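Local structure of leucine aminopeptidase 2, chloroplastic (Streptomyces sp. BC16019, 5LHJ) at residues A47-G50 and A51-R55; G86-T89 and A90-R94; A176-L179 and A180-L183; A197-I200 and R201-H205. The protein acts in the maturation of bottromycin as a manganese-binding metalloaminopeptidase of the M17 family, presumably removing unsubstituted N-terminal amino acids from peptides. All coordinates share one frame; numbering follows the deposited sequence.

Interaction 1 of 4, residues A47-G50 and A51-R55; sequences AAVG and AFSRR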
ATOM      1  N   ALA A  47     -48.213  10.974 -25.774  1.00 37.37           N
ATOM      2  CA  ALA A  47     -48.365  11.234 -27.215  1.00 37.62           C
ATOM      3  C   ALA A  47     -48.609   9.932 -27.972  1.00 37.93           C
ATOM      4  O   ALA A  47     -48.114   8.879 -27.572  1.00 38.87           O
ATOM      5  CB  ALA A  47     -47.138  11.948 -27.767  1.00 37.35           C
ATOM      6  N   ALA A  48     -49.380  10.005 -29.056  1.00 38.01           N
ATOM      7  CA  ALA A  48     -49.787   8.805 -29.789  1.00 38.29           C
ATOM      8  C   ALA A  48     -48.628   8.226 -30.597  1.00 37.12           C
ATOM      9  O   ALA A  48     -47.924   8.954 -31.287  1.00 37.32           O
ATOM     10  CB  ALA A  48     -50.961   9.112 -30.708  1.00 38.98           C
ATOM     11  N   VAL A  49     -48.437   6.914 -30.484  1.00 36.24           N
ATOM     12  CA  VAL A  49     -47.561   6.160 -31.381  1.00 35.33           C
ATOM     13  C   VAL A  49     -48.350   4.953 -31.890  1.00 34.96           C
ATOM     14  O   VAL A  49     -49.382   4.601 -31.329  1.00 36.80           O
ATOM     15  CB  VAL A  49     -46.242   5.708 -30.699  1.00 34.67           C
ATOM     16  CG1 VAL A  49     -45.389   6.918 -30.337  1.00 34.74           C
ATOM     17  CG2 VAL A  49     -46.507   4.843 -29.468  1.00 34.84           C
ATOM     18  N   GLY A  50     -47.871   4.322 -32.950  1.00 34.68           N
ATOM     19  CA  GLY A  50     -48.579   3.172 -33.524  1.00 33.68           C
ATOM     20  C   GLY A  50     -48.593   1.936 -32.637  1.00 32.79           C
ATOM     21  O   GLY A  50     -47.951   1.894 -31.573  1.00 31.57           O
ATOM     22  N   ALA A  51     -49.320   0.916 -33.086  1.00 31.63           N
ATOM     23  CA  ALA A  51     -49.440  -0.322 -32.336  1.00 31.32           C
ATOM     24  C   ALA A  51     -48.084  -1.031 -32.179  1.00 29.44           C
ATOM     25  O   ALA A  51     -47.765  -1.508 -31.091  1.00 28.78           O
ATOM     26  CB  ALA A  51     -50.465  -1.251 -32.983  1.00 31.58           C
ATOM     27  N   PHE A  52     -47.298  -1.090 -33.256  1.00 28.19           N
ATOM     28  CA  PHE A  52     -45.983  -1.736 -33.192  1.00 27.58           C
ATOM     29  C   PHE A  52     -45.116  -1.111 -32.100  1.00 27.22           C
ATOM     30  O   PHE A  52     -44.522  -1.828 -31.293  1.00 27.85           O
ATOM     31  CB  PHE A  52     -45.258  -1.686 -34.531  1.00 27.03           C
ATOM     32  CG  PHE A  52     -43.863  -2.242 -34.474  1.00 26.45           C
ATOM     33  CD1 PHE A  52     -43.651  -3.599 -34.266  1.00 26.08           C
ATOM     34  CD2 PHE A  52     -42.754  -1.406 -34.574  1.00 25.84           C
ATOM     35  CE1 PHE A  52     -42.364  -4.113 -34.188  1.00 25.54           C
ATOM     36  CE2 PHE A  52     -41.471  -1.920 -34.507  1.00 25.37           C
ATOM     37  CZ  PHE A  52     -41.275  -3.277 -34.318  1.00 25.49           C
ATOM     38  N   SER A  53     -45.065   0.221 -32.077  1.00 27.23           N
ATOM     39  CA  SER A  53     -44.299   0.963 -31.076  1.00 27.35           C
ATOM     40  C   SER A  53     -44.742   0.640 -29.646  1.00 27.69           C
ATOM     41  O   SER A  53     -43.898   0.382 -28.783  1.00 27.22           O
ATOM     42  CB  SER A  53     -44.411   2.470 -31.350  1.00 27.98           C
ATOM     43  OG  SER A  53     -43.515   3.197 -30.544  1.00 29.00           O
ATOM     44  N   ARG A  54     -46.053   0.608 -29.409  1.00 27.91           N
ATOM     45  CA  ARG A  54     -46.598   0.182 -28.108  1.00 29.46           C
ATOM     46  C   ARG A  54     -46.211  -1.260 -27.756  1.00 28.66           C
ATOM     47  O   ARG A  54     -45.801  -1.537 -26.629  1.00 28.47           O
ATOM     48  CB  ARG A  54     -48.129   0.316 -28.070  1.00 31.96           C
ATOM     49  CG  ARG A  54     -48.630   1.752 -28.031  1.00 34.22           C
ATOM     50  CD  ARG A  54     -50.103   1.830 -27.635  1.00 36.97           C
ATOM     51  NE  ARG A  54     -50.988   1.122 -28.569  1.00 38.62           N
ATOM     52  CZ  ARG A  54     -51.406   1.589 -29.751  1.00 39.97           C
ATOM     53  NH1 ARG A  54     -51.028   2.789 -30.196  1.00 40.82           N
ATOM     54  NH2 ARG A  54     -52.214   0.842 -30.503  1.00 40.80           N
ATOM     55  N   ARG A  55     -46.316  -2.162 -28.733  1.00 28.45           N
ATOM     56  CA  ARG A  55     -45.974  -3.582 -28.537  1.00 28.28           C
ATOM     57  C   ARG A  55     -44.497  -3.808 -28.209  1.00 27.94           C
ATOM     58  O   ARG A  55     -44.162  -4.803 -27.568  1.00 27.44           O
ATOM     59  CB  ARG A  55     -46.352  -4.408 -29.771  1.00 28.68           C
ATOM     60  CG  ARG A  55     -47.853  -4.572 -29.952  1.00 29.53           C
ATOM     61  CD  ARG A  55     -48.218  -4.915 -31.387  1.00 29.72           C
ATOM     62  NE  ARG A  55     -49.668  -4.931 -31.578  1.00 30.63           N
ATOM     63  CZ  ARG A  55     -50.300  -4.871 -32.750  1.00 31.31           C
ATOM     64  NH1 ARG A  55     -49.640  -4.797 -33.903  1.00 31.02           N
ATOM     65  NH2 ARG A  55     -51.632  -4.893 -32.769  1.00 32.42           N
TER
HETATM   66  O   HOH W   1     -49.908   5.448 -28.513  1.00 50.78           O
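Val49 and Gly50 meet the single-turn helix 51-55 through backbone, van der Waals and guanidinium contacts in turn. The backbone bond runs from Arg54 N to Gly50 O, 3.2 Å long and nearly straight, with an N-H...O angle of 168°. It is the first i to i+4 bond of the turn. Van der Waals packing is carried by Val49, whose CG2 rests 3.6 Å from Ser53 OG and also touches the CG of Arg54 at 4.0 Å. Ser53 is small enough to sit buried against the valine, and both side chains also pack on Phe58 and on Asn79 of strand 76-81.

Gly50 occupies the N-cap of helix 51-55, which follows strand 38-43 in the N-terminal domain of this M17 peptidase. With no side chain, it contributes its carbonyl alone to this first turn. The fold here reaches another chain as well: Arg55 NH1 is hydrogen-bonded to Gly73 O of the second subunit.

As for the guanidinium of Arg54, it folds back over the turn because the chain bends at chi3 (-61°). It has Gly50 O over one face, while Val49 O lies at the edge, 2.7 Å from Arg54 NH1, at an angle too poor for a hydrogen bond. A water accepts from Val49 N at 2.9 Å and, weakly, from Arg54 NH1 at 3.3 Å, bridging loop and arginine. At the start of the helix, Ala51 CB lies 3.6 Å from the plane of the Arg55 guanidinium, over its centre, the methyl being small enough for this close approach.

Interaction 2 of 4, residues G86-T89 and A90-R94; sequences GSAT and AATFR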
ATOM      1  N   GLY A  86     -44.097  18.647 -19.002  1.00 33.81           N
ATOM      2  CA  GLY A  86     -43.864  19.565 -17.894  1.00 34.82           C
ATOM      3  C   GLY A  86     -42.473  19.569 -17.288  1.00 35.22           C
ATOM      4  O   GLY A  86     -42.043  20.598 -16.760  1.00 37.02           O
ATOM      5  N   SER A  87     -41.766  18.440 -17.352  1.00 34.83           N
ATOM      6  CA  SER A  87     -40.429  18.326 -16.753  1.00 34.86           C
ATOM      7  C   SER A  87     -39.266  18.474 -17.747  1.00 33.35           C
ATOM      8  O   SER A  87     -38.110  18.554 -17.325  1.00 33.16           O
ATOM      9  CB  SER A  87     -40.299  16.997 -16.002  1.00 36.01           C
ATOM     10  OG  SER A  87     -40.433  15.898 -16.879  1.00 36.57           O
ATOM     11  N   ALA A  88     -39.560  18.505 -19.049  1.00 31.23           N
ATOM     12  CA  ALA A  88     -38.510  18.524 -20.070  1.00 30.15           C
ATOM     13  C   ALA A  88     -37.711  19.818 -20.035  1.00 29.02           C
ATOM     14  O   ALA A  88     -38.261  20.885 -19.793  1.00 29.48           O
ATOM     15  CB  ALA A  88     -39.106  18.309 -21.456  1.00 29.73           C
ATOM     16  N   THR A  89     -36.405  19.698 -20.263  1.00 28.07           N
ATOM     17  CA  THR A  89     -35.479  20.828 -20.321  1.00 27.56           C
ATOM     18  C   THR A  89     -34.731  20.778 -21.643  1.00 26.38           C
ATOM     19  O   THR A  89     -34.878  19.828 -22.400  1.00 26.03           O
ATOM     20  CB  THR A  89     -34.433  20.730 -19.206  1.00 28.28           C
ATOM     21  OG1 THR A  89     -33.641  19.546 -19.402  1.00 28.13           O
ATOM     22  CG2 THR A  89     -35.113  20.691 -17.833  1.00 29.42           C
ATOM     23  N   ALA A  90     -33.904  21.786 -21.905  1.00 25.70           N
ATOM     24  CA  ALA A  90     -33.011  21.759 -23.063  1.00 24.99           C
ATOM     25  C   ALA A  90     -32.106  20.514 -23.059  1.00 24.53           C
ATOM     26  O   ALA A  90     -31.837  19.939 -24.113  1.00 23.52           O
ATOM     27  CB  ALA A  90     -32.179  23.037 -23.132  1.00 25.58           C
ATOM     28  N   ALA A  91     -31.670  20.075 -21.874  1.00 24.34           N
ATOM     29  CA  ALA A  91     -30.836  18.875 -21.748  1.00 24.18           C
ATOM     30  C   ALA A  91     -31.574  17.608 -22.211  1.00 23.53           C
ATOM     31  O   ALA A  91     -30.957  16.695 -22.753  1.00 22.88           O
ATOM     32  CB  ALA A  91     -30.341  18.710 -20.310  1.00 25.25           C
ATOM     33  N   THR A  92     -32.887  17.553 -21.976  1.00 23.29           N
ATOM     34  CA  THR A  92     -33.721  16.475 -22.494  1.00 22.99           C
ATOM     35  C   THR A  92     -33.610  16.383 -24.012  1.00 22.17           C
ATOM     36  O   THR A  92     -33.431  15.292 -24.560  1.00 21.77           O
ATOM     37  CB  THR A  92     -35.205  16.669 -22.137  1.00 23.85           C
ATOM     38  OG1 THR A  92     -35.331  17.010 -20.746  1.00 24.55           O
ATOM     39  CG2 THR A  92     -36.000  15.399 -22.420  1.00 24.05           C
ATOM     40  N   PHE A  93     -33.716  17.530 -24.683  1.00 21.85           N
ATOM     41  CA  PHE A  93     -33.613  17.580 -26.147  1.00 21.37           C
ATOM     42  C   PHE A  93     -32.222  17.237 -26.662  1.00 21.13           C
ATOM     43  O   PHE A  93     -32.074  16.556 -27.675  1.00 20.71           O
ATOM     44  CB  PHE A  93     -34.090  18.940 -26.673  1.00 21.37           C
ATOM     45  CG  PHE A  93     -35.577  19.078 -26.634  1.00 21.72           C
ATOM     46  CD1 PHE A  93     -36.211  19.565 -25.502  1.00 22.47           C
ATOM     47  CD2 PHE A  93     -36.355  18.666 -27.708  1.00 21.76           C
ATOM     48  CE1 PHE A  93     -37.595  19.651 -25.443  1.00 22.77           C
ATOM     49  CE2 PHE A  93     -37.739  18.751 -27.662  1.00 21.76           C
ATOM     50  CZ  PHE A  93     -38.358  19.246 -26.527  1.00 22.44           C
ATOM     51  N   ARG A  94     -31.203  17.700 -25.951  1.00 21.36           N
ATOM     52  CA  ARG A  94     -29.825  17.419 -26.317  1.00 21.33           C
ATOM     53  C   ARG A  94     -29.575  15.910 -26.246  1.00 21.35           C
ATOM     54  O   ARG A  94     -29.066  15.296 -27.188  1.00 20.70           O
ATOM     55  CB  ARG A  94     -28.877  18.213 -25.390  1.00 21.76           C
ATOM     56  CG  ARG A  94     -27.509  18.457 -25.957  1.00 22.23           C
ATOM     57  CD  ARG A  94     -26.638  19.282 -25.028  1.00 22.49           C
ATOM     58  NE  ARG A  94     -26.993  20.703 -24.984  1.00 22.26           N
ATOM     59  CZ  ARG A  94     -27.598  21.338 -23.973  1.00 22.67           C
ATOM     60  NH1 ARG A  94     -27.967  20.717 -22.835  1.00 22.99           N
ATOM     61  NH2 ARG A  94     -27.830  22.633 -24.096  1.00 23.34           N
TER
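Thr92 turns its OG1 anti to its own carbonyl carbon (chi1 -47°), which swings the hydroxyl back toward the backbone N of Thr89, while Thr89 holds its OG1 between its N and its carbonyl carbon (chi1 63°), facing the first turn. Thr89 is the N-cap of helix 90-102, and the bond from Thr89 N to Thr92 OG1 is the backbone-to-side-chain half of a capping box. It is 2.9 Å long and practically linear, at 178°. Threonine suits both places: each hydroxyl lies close to the backbone of the turn, and the two side chains cross at about a right angle. Thr89 OG1 stands 3.2 Å from Ala91 N and 3.3 Å from Thr92 N.

The Thr89 carbonyl takes two weak backbone bonds, from Thr92 N and from Phe93 N, as the helix winds up. Ala88, just before the cap, sets its CA 3.6 Å from Thr92 OG1 and its CB lightly against the Phe93 ring. That ring is buried on helix 124-139, touching Ala130 and Val131, and it presents an edge to the cap: Thr89 O lies near the ring plane, 3.4 Å from Phe93 CD1.

Interaction 3 of 4, residues A176-L179 and A180-L183; sequences ATCL and ARDL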
ATOM      1  N   ALA A 176     -17.106  23.131 -31.920  1.00 18.02           N
ATOM      2  CA  ALA A 176     -16.012  23.601 -31.042  1.00 17.20           C
ATOM      3  C   ALA A 176     -15.749  22.569 -29.929  1.00 16.63           C
ATOM      4  O   ALA A 176     -14.605  22.252 -29.622  1.00 16.29           O
ATOM      5  CB  ALA A 176     -16.356  24.952 -30.443  1.00 17.19           C
ATOM      6  N   THR A 177     -16.815  22.040 -29.343  1.00 16.44           N
ATOM      7  CA  THR A 177     -16.669  20.998 -28.319  1.00 16.27           C
ATOM      8  C   THR A 177     -15.908  19.790 -28.882  1.00 16.43           C
ATOM      9  O   THR A 177     -15.006  19.257 -28.238  1.00 15.87           O
ATOM     10  CB  THR A 177     -18.040  20.566 -27.760  1.00 16.34           C
ATOM     11  OG1 THR A 177     -18.717  21.700 -27.212  1.00 16.55           O
ATOM     12  CG2 THR A 177     -17.903  19.521 -26.663  1.00 16.31           C
ATOM     13  N   CYS A 178     -16.257  19.371 -30.097  1.00 16.70           N
ATOM     14  CA  CYS A 178     -15.605  18.209 -30.711  1.00 17.26           C
ATOM     15  C   CYS A 178     -14.129  18.461 -31.080  1.00 16.77           C
ATOM     16  O   CYS A 178     -13.318  17.530 -31.067  1.00 16.34           O
ATOM     17  CB  CYS A 178     -16.429  17.722 -31.918  1.00 18.16           C
ATOM     18  SG  CYS A 178     -18.033  16.984 -31.458  1.00 20.25           S
ATOM     19  N   LEU A 179     -13.782  19.712 -31.390  1.00 16.69           N
ATOM     20  CA  LEU A 179     -12.379  20.104 -31.566  1.00 16.65           C
ATOM     21  C   LEU A 179     -11.608  19.844 -30.257  1.00 15.88           C
ATOM     22  O   LEU A 179     -10.531  19.243 -30.259  1.00 15.46           O
ATOM     23  CB  LEU A 179     -12.256  21.576 -31.964  1.00 17.22           C
ATOM     24  CG  LEU A 179     -10.872  22.216 -31.924  1.00 17.60           C
ATOM     25  CD1 LEU A 179      -9.909  21.460 -32.832  1.00 18.22           C
ATOM     26  CD2 LEU A 179     -10.975  23.681 -32.315  1.00 18.08           C
ATOM     27  N   ALA A 180     -12.171  20.303 -29.145  1.00 15.17           N
ATOM     28  CA  ALA A 180     -11.542  20.056 -27.843  1.00 14.84           C
ATOM     29  C   ALA A 180     -11.432  18.546 -27.564  1.00 14.85           C
ATOM     30  O   ALA A 180     -10.396  18.097 -27.074  1.00 14.42           O
ATOM     31  CB  ALA A 180     -12.279  20.764 -26.727  1.00 14.67           C
ATOM     32  N   ARG A 181     -12.484  17.778 -27.879  1.00 14.95           N
ATOM     33  CA  ARG A 181     -12.443  16.312 -27.711  1.00 15.49           C
ATOM     34  C   ARG A 181     -11.292  15.687 -28.507  1.00 15.96           C
ATOM     35  O   ARG A 181     -10.549  14.842 -27.999  1.00 15.67           O
ATOM     36  CB  ARG A 181     -13.760  15.656 -28.136  1.00 15.64           C
ATOM     37  CG  ARG A 181     -14.949  15.985 -27.269  1.00 15.50           C
ATOM     38  CD  ARG A 181     -16.221  15.328 -27.779  1.00 15.82           C
ATOM     39  NE  ARG A 181     -17.379  15.577 -26.921  1.00 15.84           N
ATOM     40  CZ  ARG A 181     -18.604  15.118 -27.152  1.00 16.19           C
ATOM     41  NH1 ARG A 181     -18.868  14.404 -28.250  1.00 16.53           N
ATOM     42  NH2 ARG A 181     -19.587  15.365 -26.286  1.00 16.24           N
ATOM     43  N   ASP A 182     -11.139  16.117 -29.758  1.00 16.52           N
ATOM     44  CA  ASP A 182     -10.049  15.619 -30.601  1.00 17.22           C
ATOM     45  C   ASP A 182      -8.668  15.920 -30.000  1.00 17.08           C
ATOM     46  O   ASP A 182      -7.780  15.057 -29.997  1.00 17.43           O
ATOM     47  CB  ASP A 182     -10.124  16.238 -32.003  1.00 17.94           C
ATOM     48  CG  ASP A 182     -11.233  15.665 -32.867  1.00 18.78           C
ATOM     49  OD1 ASP A 182     -11.864  14.627 -32.534  1.00 18.46           O
ATOM     50  OD2 ASP A 182     -11.449  16.284 -33.952  1.00 19.79           O
ATOM     51  N   LEU A 183      -8.480  17.137 -29.487  1.00 16.64           N
ATOM     52  CA  LEU A 183      -7.205  17.531 -28.914  1.00 16.63           C
ATOM     53  C   LEU A 183      -6.876  16.692 -27.671  1.00 16.35           C
ATOM     54  O   LEU A 183      -5.746  16.227 -27.504  1.00 16.13           O
ATOM     55  CB  LEU A 183      -7.195  19.028 -28.574  1.00 16.76           C
ATOM     56  CG  LEU A 183      -7.240  19.988 -29.759  1.00 17.24           C
ATOM     57  CD1 LEU A 183      -7.576  21.383 -29.268  1.00 17.29           C
ATOM     58  CD2 LEU A 183      -5.925  19.965 -30.542  1.00 17.72           C
TER
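The guanidinium of Arg181 is approached slantwise by two side chains from the preceding turn: Thr177 CG2 lies 4.0 Å from Arg181 NE, and Cys178 SG stands 4.2 Å from Arg181 NH1. The other flat group, the carboxylate of Asp182, curls beside the previous turn, with its CG 3.3 Å from Cys178 O.

Arg181 reaches so far because its chain is extended from CG to NE (chi2 178°), passing over the Thr177 carbonyl, whose O is 3.4 Å from Arg181 CG. All three of its nitrogens then find backbone oxygens: NE that of Thr482, NH1 that of Leu137 and NH2 that of Glu476. A methionine in its place would probably leave these three carbonyls without their shared donor and the segments they belong to less firmly tied to the helix. Asp182 OD1 is hydrogen-bonded to Tyr140 OH, and Thr177 OG1 to Ala173 O and Arg487 NE, so Thr177 OG1, Asp182 OD1 and the Arg181 nitrogens all have partners.

Beneath the side chains, four backbone bonds join each residue of 176-179 to the one four places on; Arg181 N to Thr177 O is 2.9 Å. Leu179 and Leu183, one turn apart, put branched apolar ends on the same side of the helix, CD1 to CD1 4.3 Å, and the small Ala176 and Ala180 let helix 286-301 come close. This is i to i+4 packing within the long helix 164-185, which leads from the sheet of the N-terminal domain into the metal-binding catalytic domain, where Leu183 has its side chain about 12 Å from that of the manganese ligand Asp284.

Interaction 4 of 4, residues A197-I200 and R201-H205; sequences ADRI and RELAH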
ATOM      1  N   ALA A 197       1.232  23.887 -30.373  1.00 17.90           N
ATOM      2  CA  ALA A 197       1.400  25.284 -30.783  1.00 18.44           C
ATOM      3  C   ALA A 197       1.175  25.437 -32.302  1.00 19.52           C
ATOM      4  O   ALA A 197       0.488  26.366 -32.735  1.00 19.66           O
ATOM      5  CB  ALA A 197       2.770  25.803 -30.385  1.00 18.65           C
ATOM      6  N   ASP A 198       1.709  24.505 -33.085  1.00 20.45           N
ATOM      7  CA  ASP A 198       1.495  24.504 -34.548  1.00 21.88           C
ATOM      8  C   ASP A 198       0.018  24.372 -34.916  1.00 21.93           C
ATOM      9  O   ASP A 198      -0.472  25.066 -35.821  1.00 21.68           O
ATOM     10  CB  ASP A 198       2.283  23.385 -35.230  1.00 23.15           C
ATOM     11  CG  ASP A 198       3.782  23.635 -35.279  1.00 24.74           C
ATOM     12  OD1 ASP A 198       4.252  24.765 -35.034  1.00 25.63           O
ATOM     13  OD2 ASP A 198       4.506  22.650 -35.580  1.00 26.82           O
ATOM     14  N   ARG A 199      -0.693  23.485 -34.224  1.00 21.56           N
ATOM     15  CA  ARG A 199      -2.111  23.292 -34.484  1.00 22.65           C
ATOM     16  C   ARG A 199      -2.914  24.562 -34.151  1.00 21.08           C
ATOM     17  O   ARG A 199      -3.825  24.931 -34.902  1.00 20.14           O
ATOM     18  CB  ARG A 199      -2.641  22.080 -33.701  1.00 24.35           C
ATOM     19  CG  ARG A 199      -4.093  21.724 -33.980  1.00 27.81           C
ATOM     20  CD  ARG A 199      -4.259  21.054 -35.344  1.00 30.36           C
ATOM     21  NE  ARG A 199      -5.657  20.688 -35.607  1.00 33.75           N
ATOM     22  CZ  ARG A 199      -6.498  21.318 -36.438  1.00 36.69           C
ATOM     23  NH1 ARG A 199      -6.119  22.384 -37.159  1.00 38.55           N
ATOM     24  NH2 ARG A 199      -7.750  20.861 -36.562  1.00 38.16           N
ATOM     25  N   ILE A 200      -2.579  25.227 -33.036  1.00 19.56           N
ATOM     26  CA  ILE A 200      -3.256  26.473 -32.652  1.00 19.16           C
ATOM     27  C   ILE A 200      -3.013  27.553 -33.715  1.00 19.98           C
ATOM     28  O   ILE A 200      -3.932  28.274 -34.089  1.00 19.55           O
ATOM     29  CB  ILE A 200      -2.826  26.962 -31.250  1.00 18.73           C
ATOM     30  CG1 ILE A 200      -3.274  25.945 -30.187  1.00 18.21           C
ATOM     31  CG2 ILE A 200      -3.424  28.333 -30.934  1.00 18.92           C
ATOM     32  CD1 ILE A 200      -2.550  26.084 -28.850  1.00 17.91           C
ATOM     33  N   ARG A 201      -1.790  27.634 -34.212  1.00 20.83           N
ATOM     34  CA  ARG A 201      -1.477  28.605 -35.255  1.00 22.52           C
ATOM     35  C   ARG A 201      -2.361  28.375 -36.485  1.00 23.04           C
ATOM     36  O   ARG A 201      -2.891  29.345 -37.049  1.00 22.93           O
ATOM     37  CB  ARG A 201      -0.011  28.543 -35.656  1.00 24.30           C
ATOM     38  CG  ARG A 201       0.382  29.682 -36.578  1.00 26.20           C
ATOM     39  CD  ARG A 201       1.737  29.455 -37.217  1.00 28.16           C
ATOM     40  NE  ARG A 201       2.827  29.561 -36.253  1.00 29.54           N
ATOM     41  CZ  ARG A 201       3.562  28.552 -35.761  1.00 31.27           C
ATOM     42  NH1 ARG A 201       3.352  27.272 -36.110  1.00 31.98           N
ATOM     43  NH2 ARG A 201       4.546  28.836 -34.898  1.00 32.09           N
ATOM     44  N   GLU A 202      -2.526  27.112 -36.880  1.00 23.58           N
ATOM     45  CA  GLU A 202      -3.349  26.775 -38.048  1.00 25.08           C
ATOM     46  C   GLU A 202      -4.815  27.106 -37.801  1.00 24.20           C
ATOM     47  O   GLU A 202      -5.481  27.664 -38.669  1.00 23.83           O
ATOM     48  CB  GLU A 202      -3.184  25.305 -38.456  1.00 27.12           C
ATOM     49  CG  GLU A 202      -4.134  24.876 -39.587  1.00 30.10           C
ATOM     50  CD  GLU A 202      -3.571  23.824 -40.543  1.00 33.04           C
ATOM     51  OE1 GLU A 202      -2.439  23.335 -40.351  1.00 37.00           O
ATOM     52  OE2 GLU A 202      -4.259  23.493 -41.531  1.00 35.07           O
ATOM     53  N   LEU A 203      -5.321  26.760 -36.615  1.00 22.53           N
ATOM     54  CA  LEU A 203      -6.698  27.113 -36.256  1.00 22.53           C
ATOM     55  C   LEU A 203      -6.943  28.623 -36.285  1.00 22.95           C
ATOM     56  O   LEU A 203      -7.983  29.082 -36.765  1.00 23.11           O
ATOM     57  CB  LEU A 203      -7.068  26.528 -34.878  1.00 21.68           C
ATOM     58  CG  LEU A 203      -7.164  25.001 -34.834  1.00 21.67           C
ATOM     59  CD1 LEU A 203      -7.114  24.504 -33.380  1.00 21.33           C
ATOM     60  CD2 LEU A 203      -8.420  24.515 -35.537  1.00 22.13           C
ATOM     61  N   ALA A 204      -5.988  29.396 -35.775  1.00 23.78           N
ATOM     62  CA  ALA A 204      -6.097  30.855 -35.730  1.00 24.62           C
ATOM     63  C   ALA A 204      -6.190  31.445 -37.140  1.00 26.42           C
ATOM     64  O   ALA A 204      -6.955  32.377 -37.410  1.00 25.83           O
ATOM     65  CB  ALA A 204      -4.892  31.444 -35.025  1.00 24.81           C
ATOM     66  N   HIS A 205      -5.392  30.892 -38.027  1.00 28.62           N
ATOM     67  CA  HIS A 205      -5.345  31.356 -39.408  1.00 31.06           C
ATOM     68  C   HIS A 205      -6.716  31.247 -40.108  1.00 31.44           C
ATOM     69  O   HIS A 205      -7.092  32.116 -40.897  1.00 32.18           O
ATOM     70  CB  HIS A 205      -4.264  30.583 -40.164  1.00 32.47           C
ATOM     71  CG  HIS A 205      -3.991  31.136 -41.514  1.00 33.66           C
ATOM     72  ND1 HIS A 205      -4.624  30.669 -42.645  1.00 35.01           N
ATOM     73  CD2 HIS A 205      -3.208  32.163 -41.912  1.00 34.08           C
ATOM     74  CE1 HIS A 205      -4.219  31.369 -43.687  1.00 34.49           C
ATOM     75  NE2 HIS A 205      -3.355  32.276 -43.274  1.00 35.58           N
TER
HETATM   76  O   HOH W   2       1.239  25.922 -37.900  1.00 32.99           O
HETATM   77  O   HOH W   3      -2.736  22.069 -37.982  1.00 52.30           O
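Residues 197-200 and 201-205 form an unbroken alpha-helical run in which Ala197, Asp198, Arg199 and Ile200 each accept the N-H four places on. Leu203 N reaches Arg199 O at 2.9 Å, and Ala204 N likewise bonds Ile200 O.

Helix 193-207 is amphipathic and lies against the sheet of the catalytic domain. The small Ala197 and Ala204 pack on strands 210-214 and 239-245, while Ile200 and Leu203 touch Val292 of helix 286-301. Long charged residues fit the outer side.

There Arg199 bends at chi2 (74°), laying one face of its guanidinium over Leu203, with CD2 3.5 Å from Arg199 NH1; Glu202 CG sits at the edge, 4.0 Å from the same nitrogen. The Glu202 carboxylate is near but not in contact, Arg199 NH1 and Glu202 OE2 being 4.9 Å apart. A serine at this position would probably uncover Leu203 and take that nearby positive charge from Glu202.

One residue before, Asp198 and Arg201 run side by side in an i to i+3 salt bridge. Asp198 OD1 lies 2.9 Å from Arg201 NH1, near the guanidinium plane, but is met from above its own carboxylate plane, the two planes being 44° apart. A water donates to Asp198 O at 2.8 Å and accepts from Arg201 NH1 at 3.1 Å.

How the interactions relate
The four contacts follow one another along the chain. Interactions 1 and 2 cap two helices of the N-terminal domain, their centres about 22 Å apart; helix 51-55 comes after strand 38-43 and helix 90-102 after strand 76-81, two strands of one sheet. Interactions 3 and 4 lie inside consecutive helices, 164-185 and 193-207, with centres about 14 Å apart. These helices touch: Leu179 CD2 packs on Leu203 CD1 at 4.1 Å, and both also lean on helix 286-301. Interaction 1, about 51 Å from interaction 4 between centres, sits beside the second subunit, whereas interactions 3 and 4 belong to helices of the metal-binding catalytic domain, packed about its sheet.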